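Local coordinates for protein flavin-containing monooxygenase (Allium sativum, PDB 6WPU) that probably oxidises the sulfur of S-allyl-L-cysteine to the sulfoxide, as a flavin-dependent monooxygenase of garlic that holds FAD, at residues V147-E152 with F300-T305; K156-W161 with G168-F173; A175-N180 with S331-G336. All coordinates share one frame; numbering follows the deposited sequence.

Interaction 3 is the buried one: two parallel strands, 175-178 and 332-334, at the edge of the five-stranded FAD-binding sheet, joined by backbone bonds and packed with apolar side chains. Interactions 1 and 2 are only partly buried and share the three-stranded antiparallel sheet. Interaction 2 is a regular hairpin with six backbone bonds, whereas interaction 1 lays a loop along strand 144-151 with two, its outer side polar and next to a sulfate. Trp157 ties the sheets together, since its NE1 is hydrogen-bonded to Ser331 OG. Between interactions 1 and 3, Leu303 packs on Phe334, and between interactions 1 and 2, Glu152 OE1 meets Thr158 OG1.

Interaction 1 (V147-E152 with F300-T305); sequences VRVDME and FPFLNT. With SO4 (sulfate ion), chain E.
Val149 is held through both its backbone N and its backbone O by the loop 300-305. Its N donates to Phe302 O at 2.9 Å, a bent bond of 139°, and Asn304 N returns one to Val149 O at 3.1 Å. This makes a single bridge between Val149 and Leu303. On the inner side, Val149 CG2 meets Phe302 CD1 at 3.8 Å, the two side chains running side by side, while CG1, anti to the backbone N (chi1 178°), reaches Leu303 CD1 at 4.0 Å. On the outer side, the Asn304 side chain lies alongside Asp150, its amide plane 13° from the carboxylate, and its amide group lies over one face of the Arg148 guanidinium. Arg148 NE is fixed by a salt bridge to Asp150 OD1 at 2.9 Å. Thr305 N donates to O4 of a sulfate, probably from the crystallisation liquor, at 3.1 Å. A type I turn from Phe300 to Leu303 sets up the loop. Phe302 belongs to the FAD pocket and touches the cofactor. Strand 157-163 pairs with the other edge of 144-151, across a classic bulge at Val147 and Arg148 facing Lys160, while Ile28 of strand 24-28 packs against Val149 and Phe302.

Interaction 2 (K156-W161 with G168-F173); sequences KWTVKW and GGEEGF
Trp157 O accepts the shortest bond of the hairpin, from Phe173 N at 2.7 Å, and Gly172 CA also leans on it at 3.2 Å as a CA-H...O contact. Trp157 N answers with a nearly straight bond to Phe173 O (170°). The same two-way exchange recurs at Val159 with Glu171 and at Trp161 with Gly169, giving three hydrogen-bonded pairs. Between them lie the non-hydrogen-bonded pairs Thr158 with Gly172 and Lys160 with Glu170, as expected of an antiparallel beta hairpin whose axes run at 157°. The Trp161 indole folds back over the partner strand because CG sits between the backbone N and the carbonyl carbon (chi1 55°). One face of the ring therefore covers the two glycines: Gly168 CA makes a CH-pi contact with the six-membered ring at 3.8 Å from its centroid, and Gly169 N stands 3.4 Å above the indole plane. Trp161 NE1 reaches a water through a weak bond, and that water donates to Glu171 OE2; Glu171 OE1 is bonded to His24 and Thr49. On this same face, Val159 CG2 presses obliquely on the Phe173 ring, 3.6 Å from CD1. Phe173 continues onto His24 and Phe51, where the hairpin covers strands 24-28 and 47-52.

Interaction 3 (A175-N180 with S331-G336); sequences AVVVCN and SLSFVG. With FAD (flavin-adenine dinucleotide), chain B.
Strands 175-178 and 332-334 run parallel with their axes at 16° and 4.7 Å apart, and four backbone bonds alternate between them. Val176 N gives to Ser331 O at 2.7 Å, Ser333 N gives to Val176 O, Val178 N gives to Ser333 O in an almost straight line (173°), and Val335 N gives to Val178 O. On one face, Val178 and Phe334 lie side by side, with Val178 CB 3.6 Å from Phe334 CD2 and its CG2 over the ring face. Leu332 CD1 fills in beside them, 4.0 Å from Val176 CB. This is the edge of the parallel sheet of the Rossmann-type FAD-binding fold: 332-334 is the outermost strand, and 175-178 pairs on its other side with strand 24-28, which precedes the probable GxGxxG turn. The other face is turned to helices 32-43 and 343-358. There Val177 CG1, which a chi1 of -173° swings to the side away from its own N, meets Val335 CG2 at 3.5 Å, the side chains crossing at a slant, while Val177 CG2 packs on Ser333 OG. A water lies 2.8 Å from Ser333 OG and donates to Val176 O. Further along, Cys179 SG rests 3.9 Å from Val335 CB and also touches Ala33 and Thr37 of helix 32-43. Past the strand end the chain reaches the cofactor: Asn180 O approaches FAD C5B at 3.4 Å, and Asn180 CB lies near C8A of its adenine.

Interaction 1 (V147-E152 with F300-T305)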
# COMPACT_ATOMS: atom_id res chain seq x y z
N VAL A 147 11.41 -16.74 5.64
CA VAL A 147 11.14 -17.67 4.54
C VAL A 147 10.11 -18.71 4.91
O VAL A 147 9.58 -19.38 4.01
CB VAL A 147 12.42 -18.35 4.02
CG1 VAL A 147 13.37 -17.33 3.39
CG2 VAL A 147 13.13 -19.11 5.15
N ARG A 148 9.79 -18.87 6.19
CA ARG A 148 8.85 -19.91 6.59
C ARG A 148 8.24 -19.55 7.94
O ARG A 148 8.96 -19.18 8.86
CB ARG A 148 9.56 -21.25 6.65
CG ARG A 148 8.66 -22.43 6.63
CD ARG A 148 9.48 -23.70 6.50
NE ARG A 148 8.66 -24.88 6.74
CZ ARG A 148 7.92 -25.48 5.81
NH1 ARG A 148 7.88 -25.00 4.57
NH2 ARG A 148 7.20 -26.55 6.13
N VAL A 149 6.91 -19.64 8.03
CA VAL A 149 6.17 -19.41 9.26
C VAL A 149 5.23 -20.59 9.45
O VAL A 149 4.34 -20.81 8.62
CB VAL A 149 5.38 -18.09 9.21
CG1 VAL A 149 4.58 -17.88 10.48
CG2 VAL A 149 6.32 -16.91 9.00
N ASP A 150 5.43 -21.35 10.53
CA ASP A 150 4.70 -22.59 10.76
C ASP A 150 4.11 -22.61 12.17
O ASP A 150 4.75 -22.18 13.13
CB ASP A 150 5.59 -23.84 10.61
CG ASP A 150 6.13 -24.00 9.22
OD1 ASP A 150 7.34 -23.79 9.04
OD2 ASP A 150 5.35 -24.34 8.30
N MET A 151 2.90 -23.13 12.27
CA MET A 151 2.25 -23.32 13.55
C MET A 151 2.74 -24.62 14.17
O MET A 151 2.79 -25.65 13.50
CB MET A 151 0.73 -23.36 13.39
CG MET A 151 0.00 -23.84 14.63
SD MET A 151 -0.85 -22.54 15.54
CE MET A 151 -2.50 -23.23 15.63
N GLU A 152 3.11 -24.57 15.44
CA GLU A 152 3.57 -25.74 16.15
C GLU A 152 2.42 -26.33 16.95
O GLU A 152 1.47 -25.63 17.31
CB GLU A 152 4.74 -25.39 17.08
CG GLU A 152 5.94 -24.80 16.36
CD GLU A 152 6.67 -25.80 15.47
OE1 GLU A 152 7.62 -25.39 14.77
OE2 GLU A 152 6.29 -26.99 15.46
N PHE A 300 2.24 -13.79 0.18
CA PHE A 300 2.91 -14.25 1.41
C PHE A 300 3.52 -15.62 1.20
O PHE A 300 3.06 -16.61 1.78
CB PHE A 300 1.96 -14.36 2.61
CG PHE A 300 0.88 -13.38 2.63
CD1 PHE A 300 -0.39 -13.73 2.21
CD2 PHE A 300 1.09 -12.12 3.14
CE1 PHE A 300 -1.42 -12.82 2.26
CE2 PHE A 300 0.07 -11.20 3.19
CZ PHE A 300 -1.20 -11.55 2.74
N PRO A 301 4.59 -15.73 0.42
CA PRO A 301 5.15 -17.07 0.14
C PRO A 301 5.62 -17.80 1.40
O PRO A 301 5.58 -19.04 1.46
CB PRO A 301 6.30 -16.76 -0.83
CG PRO A 301 6.63 -15.30 -0.60
CD PRO A 301 5.35 -14.64 -0.23
N PHE A 302 6.00 -17.08 2.44
CA PHE A 302 6.55 -17.71 3.63
C PHE A 302 5.48 -18.32 4.52
O PHE A 302 5.82 -19.07 5.45
CB PHE A 302 7.33 -16.66 4.41
CG PHE A 302 6.58 -15.37 4.60
CD1 PHE A 302 5.66 -15.24 5.63
CD2 PHE A 302 6.75 -14.31 3.73
CE1 PHE A 302 4.94 -14.06 5.82
CE2 PHE A 302 6.04 -13.12 3.91
CZ PHE A 302 5.13 -12.99 4.96
N LEU A 303 4.21 -18.03 4.28
CA LEU A 303 3.17 -18.27 5.27
C LEU A 303 2.52 -19.63 5.04
O LEU A 303 1.91 -19.86 3.98
CB LEU A 303 2.14 -17.15 5.24
CG LEU A 303 1.07 -17.25 6.32
CD1 LEU A 303 1.71 -17.40 7.71
CD2 LEU A 303 0.15 -16.04 6.24
N ASN A 304 2.63 -20.52 6.02
CA ASN A 304 2.07 -21.87 5.94
C ASN A 304 0.97 -22.01 6.98
O ASN A 304 1.25 -22.12 8.18
CB ASN A 304 3.15 -22.93 6.12
CG ASN A 304 4.26 -22.80 5.07
OD1 ASN A 304 5.44 -22.66 5.40
ND2 ASN A 304 3.88 -22.82 3.80
N THR A 305 -0.29 -22.03 6.52
CA THR A 305 -1.46 -22.15 7.38
C THR A 305 -2.29 -23.39 7.07
O THR A 305 -3.40 -23.51 7.60
CB THR A 305 -2.34 -20.90 7.25
OG1 THR A 305 -2.81 -20.77 5.90
CG2 THR A 305 -1.54 -19.66 7.62
S SO4 E . -0.14 -23.59 3.03
O1 SO4 E . -0.90 -24.28 1.98
O2 SO4 E . 1.08 -23.03 2.42
O3 SO4 E . 0.23 -24.53 4.10
O4 SO4 E . -0.96 -22.51 3.58
O HOH W 1 1.42 -24.10 9.74

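Interaction 2 (K156-W161 with G168-F173)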
# COMPACT_ATOMS: atom_id res chain seq x y z
N LYS A 156 1.82 -22.36 19.23
CA LYS A 156 2.91 -21.42 19.03
C LYS A 156 3.36 -21.42 17.57
O LYS A 156 2.99 -22.30 16.77
CB LYS A 156 4.08 -21.76 19.96
CG LYS A 156 3.66 -21.92 21.43
CD LYS A 156 2.79 -20.75 21.89
CE LYS A 156 2.48 -20.81 23.39
NZ LYS A 156 1.67 -19.61 23.80
N TRP A 157 4.16 -20.43 17.20
CA TRP A 157 4.61 -20.26 15.83
C TRP A 157 6.13 -20.30 15.79
O TRP A 157 6.79 -19.81 16.72
CB TRP A 157 4.10 -18.94 15.24
CG TRP A 157 2.61 -18.94 15.02
CD1 TRP A 157 1.63 -18.62 15.92
CD2 TRP A 157 1.93 -19.28 13.80
NE1 TRP A 157 0.39 -18.74 15.34
CE2 TRP A 157 0.54 -19.14 14.04
CE3 TRP A 157 2.36 -19.69 12.53
CZ2 TRP A 157 -0.42 -19.41 13.06
CZ3 TRP A 157 1.42 -19.95 11.56
CH2 TRP A 157 0.04 -19.80 11.83
N THR A 158 6.67 -20.87 14.73
CA THR A 158 8.09 -20.81 14.44
C THR A 158 8.30 -19.96 13.20
O THR A 158 7.68 -20.22 12.17
CB THR A 158 8.68 -22.21 14.24
OG1 THR A 158 8.52 -22.97 15.45
CG2 THR A 158 10.16 -22.11 13.91
N VAL A 159 9.13 -18.93 13.33
CA VAL A 159 9.54 -18.10 12.22
C VAL A 159 10.96 -18.48 11.84
O VAL A 159 11.87 -18.41 12.67
CB VAL A 159 9.45 -16.61 12.57
CG1 VAL A 159 9.89 -15.75 11.37
CG2 VAL A 159 8.03 -16.26 13.00
N LYS A 160 11.15 -18.90 10.60
CA LYS A 160 12.46 -19.25 10.07
C LYS A 160 12.88 -18.16 9.08
O LYS A 160 12.07 -17.73 8.26
CB LYS A 160 12.41 -20.62 9.40
CG LYS A 160 13.68 -21.01 8.70
CD LYS A 160 13.54 -22.39 8.07
CE LYS A 160 14.69 -22.68 7.10
NZ LYS A 160 14.23 -23.44 5.90
N TRP A 161 14.12 -17.70 9.19
CA TRP A 161 14.61 -16.58 8.40
C TRP A 161 15.95 -16.93 7.77
O TRP A 161 16.65 -17.83 8.23
CB TRP A 161 14.76 -15.31 9.26
CG TRP A 161 15.64 -15.53 10.48
CD1 TRP A 161 15.24 -15.98 11.71
CD2 TRP A 161 17.05 -15.30 10.59
NE1 TRP A 161 16.32 -16.06 12.57
CE2 TRP A 161 17.44 -15.64 11.91
CE3 TRP A 161 18.03 -14.83 9.70
CZ2 TRP A 161 18.76 -15.54 12.36
CZ3 TRP A 161 19.34 -14.74 10.15
CH2 TRP A 161 19.69 -15.09 11.47
N GLY A 168 21.14 -18.26 8.51
CA GLY A 168 19.77 -18.05 8.92
C GLY A 168 19.56 -18.64 10.29
O GLY A 168 20.51 -19.04 10.96
N GLY A 169 18.30 -18.69 10.68
CA GLY A 169 17.94 -19.28 11.95
C GLY A 169 16.44 -19.33 12.09
O GLY A 169 15.70 -19.19 11.11
N GLU A 170 15.98 -19.53 13.33
CA GLU A 170 14.56 -19.59 13.61
C GLU A 170 14.30 -19.23 15.07
O GLU A 170 15.22 -19.21 15.90
CB GLU A 170 13.98 -20.97 13.28
CG GLU A 170 14.59 -22.09 14.07
CD GLU A 170 13.97 -23.43 13.72
OE1 GLU A 170 13.35 -24.06 14.61
OE2 GLU A 170 14.11 -23.85 12.55
N GLU A 171 13.04 -18.96 15.37
CA GLU A 171 12.66 -18.54 16.71
C GLU A 171 11.19 -18.86 16.92
O GLU A 171 10.38 -18.80 15.98
CB GLU A 171 12.93 -17.04 16.92
CG GLU A 171 12.54 -16.52 18.32
CD GLU A 171 12.99 -15.08 18.58
OE1 GLU A 171 12.65 -14.53 19.66
OE2 GLU A 171 13.70 -14.49 17.74
N GLY A 172 10.84 -19.22 18.16
CA GLY A 172 9.47 -19.52 18.51
C GLY A 172 8.76 -18.31 19.07
O GLY A 172 9.37 -17.44 19.68
N PHE A 173 7.45 -18.23 18.83
CA PHE A 173 6.66 -17.06 19.18
C PHE A 173 5.28 -17.47 19.67
O PHE A 173 4.73 -18.51 19.28
CB PHE A 173 6.50 -16.10 17.99
CG PHE A 173 7.78 -15.46 17.57
CD1 PHE A 173 8.57 -16.06 16.58
CD2 PHE A 173 8.23 -14.29 18.19
CE1 PHE A 173 9.78 -15.49 16.20
CE2 PHE A 173 9.45 -13.72 17.83
CZ PHE A 173 10.22 -14.31 16.82
O HOH W 2 15.46 -14.81 15.47

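Interaction 3 (A175-N180 with S331-G336)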
# COMPACT_ATOMS: atom_id res chain seq x y z
N ALA A 175 2.84 -15.29 18.96
CA ALA A 175 1.99 -14.65 17.97
C ALA A 175 2.87 -14.08 16.87
O ALA A 175 4.05 -13.76 17.08
CB ALA A 175 1.11 -13.55 18.59
N VAL A 176 2.29 -13.95 15.68
CA VAL A 176 2.98 -13.42 14.51
C VAL A 176 2.10 -12.34 13.90
O VAL A 176 0.91 -12.59 13.64
CB VAL A 176 3.27 -14.52 13.48
CG1 VAL A 176 3.83 -13.90 12.17
CG2 VAL A 176 4.23 -15.54 14.05
N VAL A 177 2.66 -11.15 13.67
CA VAL A 177 1.96 -10.09 12.96
C VAL A 177 2.63 -9.91 11.60
O VAL A 177 3.82 -9.57 11.52
CB VAL A 177 1.96 -8.77 13.73
CG1 VAL A 177 1.07 -7.78 13.02
CG2 VAL A 177 1.51 -8.96 15.19
N VAL A 178 1.86 -10.10 10.53
CA VAL A 178 2.39 -10.02 9.16
C VAL A 178 2.25 -8.59 8.67
O VAL A 178 1.13 -8.07 8.55
CB VAL A 178 1.67 -11.00 8.23
CG1 VAL A 178 2.19 -10.86 6.78
CG2 VAL A 178 1.87 -12.44 8.71
N CYS A 179 3.39 -7.94 8.39
CA CYS A 179 3.44 -6.53 7.97
C CYS A 179 4.26 -6.37 6.69
O CYS A 179 5.08 -5.46 6.57
CB CYS A 179 4.02 -5.66 9.07
SG CYS A 179 3.15 -5.73 10.65
N ASN A 180 4.08 -7.27 5.72
CA ASN A 180 5.04 -7.37 4.63
C ASN A 180 4.67 -6.51 3.42
O ASN A 180 5.40 -6.54 2.42
CB ASN A 180 5.20 -8.84 4.19
CG ASN A 180 3.95 -9.39 3.50
OD1 ASN A 180 2.83 -9.21 3.97
ND2 ASN A 180 4.15 -10.03 2.35
N SER A 331 -3.26 -15.44 17.52
CA SER A 331 -1.84 -15.70 17.36
C SER A 331 -1.33 -15.37 15.95
O SER A 331 -0.12 -15.25 15.74
CB SER A 331 -1.54 -17.16 17.74
OG SER A 331 -1.99 -18.07 16.76
N LEU A 332 -2.22 -15.22 14.97
CA LEU A 332 -1.79 -14.76 13.66
C LEU A 332 -2.67 -13.57 13.28
O LEU A 332 -3.89 -13.63 13.44
CB LEU A 332 -1.86 -15.87 12.62
CG LEU A 332 -1.44 -15.46 11.20
CD1 LEU A 332 0.07 -15.15 11.14
CD2 LEU A 332 -1.82 -16.53 10.20
N SER A 333 -2.04 -12.50 12.81
CA SER A 333 -2.77 -11.31 12.39
C SER A 333 -2.02 -10.61 11.26
O SER A 333 -0.82 -10.85 11.04
CB SER A 333 -2.99 -10.36 13.56
OG SER A 333 -1.75 -9.91 14.07
N PHE A 334 -2.73 -9.73 10.55
CA PHE A 334 -2.19 -8.99 9.41
C PHE A 334 -2.43 -7.50 9.62
O PHE A 334 -3.56 -7.10 9.91
CB PHE A 334 -2.84 -9.43 8.09
CG PHE A 334 -2.55 -10.85 7.71
CD1 PHE A 334 -3.23 -11.90 8.32
CD2 PHE A 334 -1.62 -11.15 6.72
CE1 PHE A 334 -2.97 -13.22 7.97
CE2 PHE A 334 -1.35 -12.47 6.36
CZ PHE A 334 -2.03 -13.50 6.99
N VAL A 335 -1.39 -6.68 9.43
CA VAL A 335 -1.52 -5.23 9.49
C VAL A 335 -1.34 -4.66 8.08
O VAL A 335 -0.38 -5.01 7.38
CB VAL A 335 -0.53 -4.60 10.48
CG1 VAL A 335 -0.59 -3.07 10.41
CG2 VAL A 335 -0.85 -5.03 11.90
N GLY A 336 -2.26 -3.80 7.67
CA GLY A 336 -2.11 -3.08 6.41
C GLY A 336 -2.68 -3.77 5.19
O GLY A 336 -2.31 -3.40 4.07
PA FAD B . 5.81 -1.70 2.80
O1A FAD B . 6.20 -0.22 2.70
O2A FAD B . 5.82 -2.54 1.63
O5B FAD B . 6.73 -2.47 3.73
C5B FAD B . 6.80 -3.88 3.90
C4B FAD B . 8.17 -4.29 4.48
O4B FAD B . 8.28 -5.66 4.78
C3B FAD B . 9.31 -3.96 3.55
O3B FAD B . 10.29 -3.23 4.22
C2B FAD B . 9.85 -5.28 3.13
O2B FAD B . 11.21 -5.26 2.88
C1B FAD B . 9.52 -6.12 4.33
N9A FAD B . 9.38 -7.53 4.03
C8A FAD B . 8.62 -8.07 3.00
N7A FAD B . 8.72 -9.41 3.02
C5A FAD B . 9.57 -9.80 4.06
C6A FAD B . 10.04 -11.02 4.53
N6A FAD B . 9.65 -12.27 3.92
N1A FAD B . 10.86 -11.05 5.60
C2A FAD B . 11.27 -9.91 6.21
N3A FAD B . 10.85 -8.70 5.79
C4A FAD B . 10.00 -8.61 4.72
N1 FAD B . 0.46 6.20 1.34
C2 FAD B . 0.40 7.54 1.87
O2 FAD B . 0.06 7.74 3.16
N3 FAD B . 0.59 8.63 1.05
C4 FAD B . 0.91 8.45 -0.28
O4 FAD B . 1.11 9.50 -1.11
C4X FAD B . 1.21 7.11 -0.81
N5 FAD B . 1.77 6.96 -2.08
C5X FAD B . 2.08 5.69 -2.54
C6 FAD B . 2.63 5.54 -3.82
C7 FAD B . 2.96 4.26 -4.27
C7M FAD B . 3.54 4.11 -5.65
C8 FAD B . 2.74 3.15 -3.47
C8M FAD B . 3.07 1.76 -3.93
C9 FAD B . 2.19 3.29 -2.19
C9A FAD B . 1.86 4.56 -1.72
N10 FAD B . 1.31 4.71 -0.40
C10 FAD B . 0.99 5.99 0.07
C1' FAD B . 1.04 3.53 0.43
C2' FAD B . 2.18 2.84 1.15
O2' FAD B . 2.15 1.51 0.84
C3' FAD B . 1.87 2.99 2.62
O3' FAD B . 2.11 4.32 2.85
C4' FAD B . 2.73 2.16 3.57
O4' FAD B . 4.05 2.36 3.20
C5' FAD B . 2.41 0.67 3.66
O5' FAD B . 3.56 0.15 4.28
P FAD B . 3.88 -1.34 4.71
O1P FAD B . 4.78 -1.38 6.00
O2P FAD B . 2.47 -2.06 4.75
O3P FAD B . 4.43 -2.00 3.31
O HOH W 3 -1.13 -11.87 15.95
O HOH W 4 -0.28 -7.74 6.13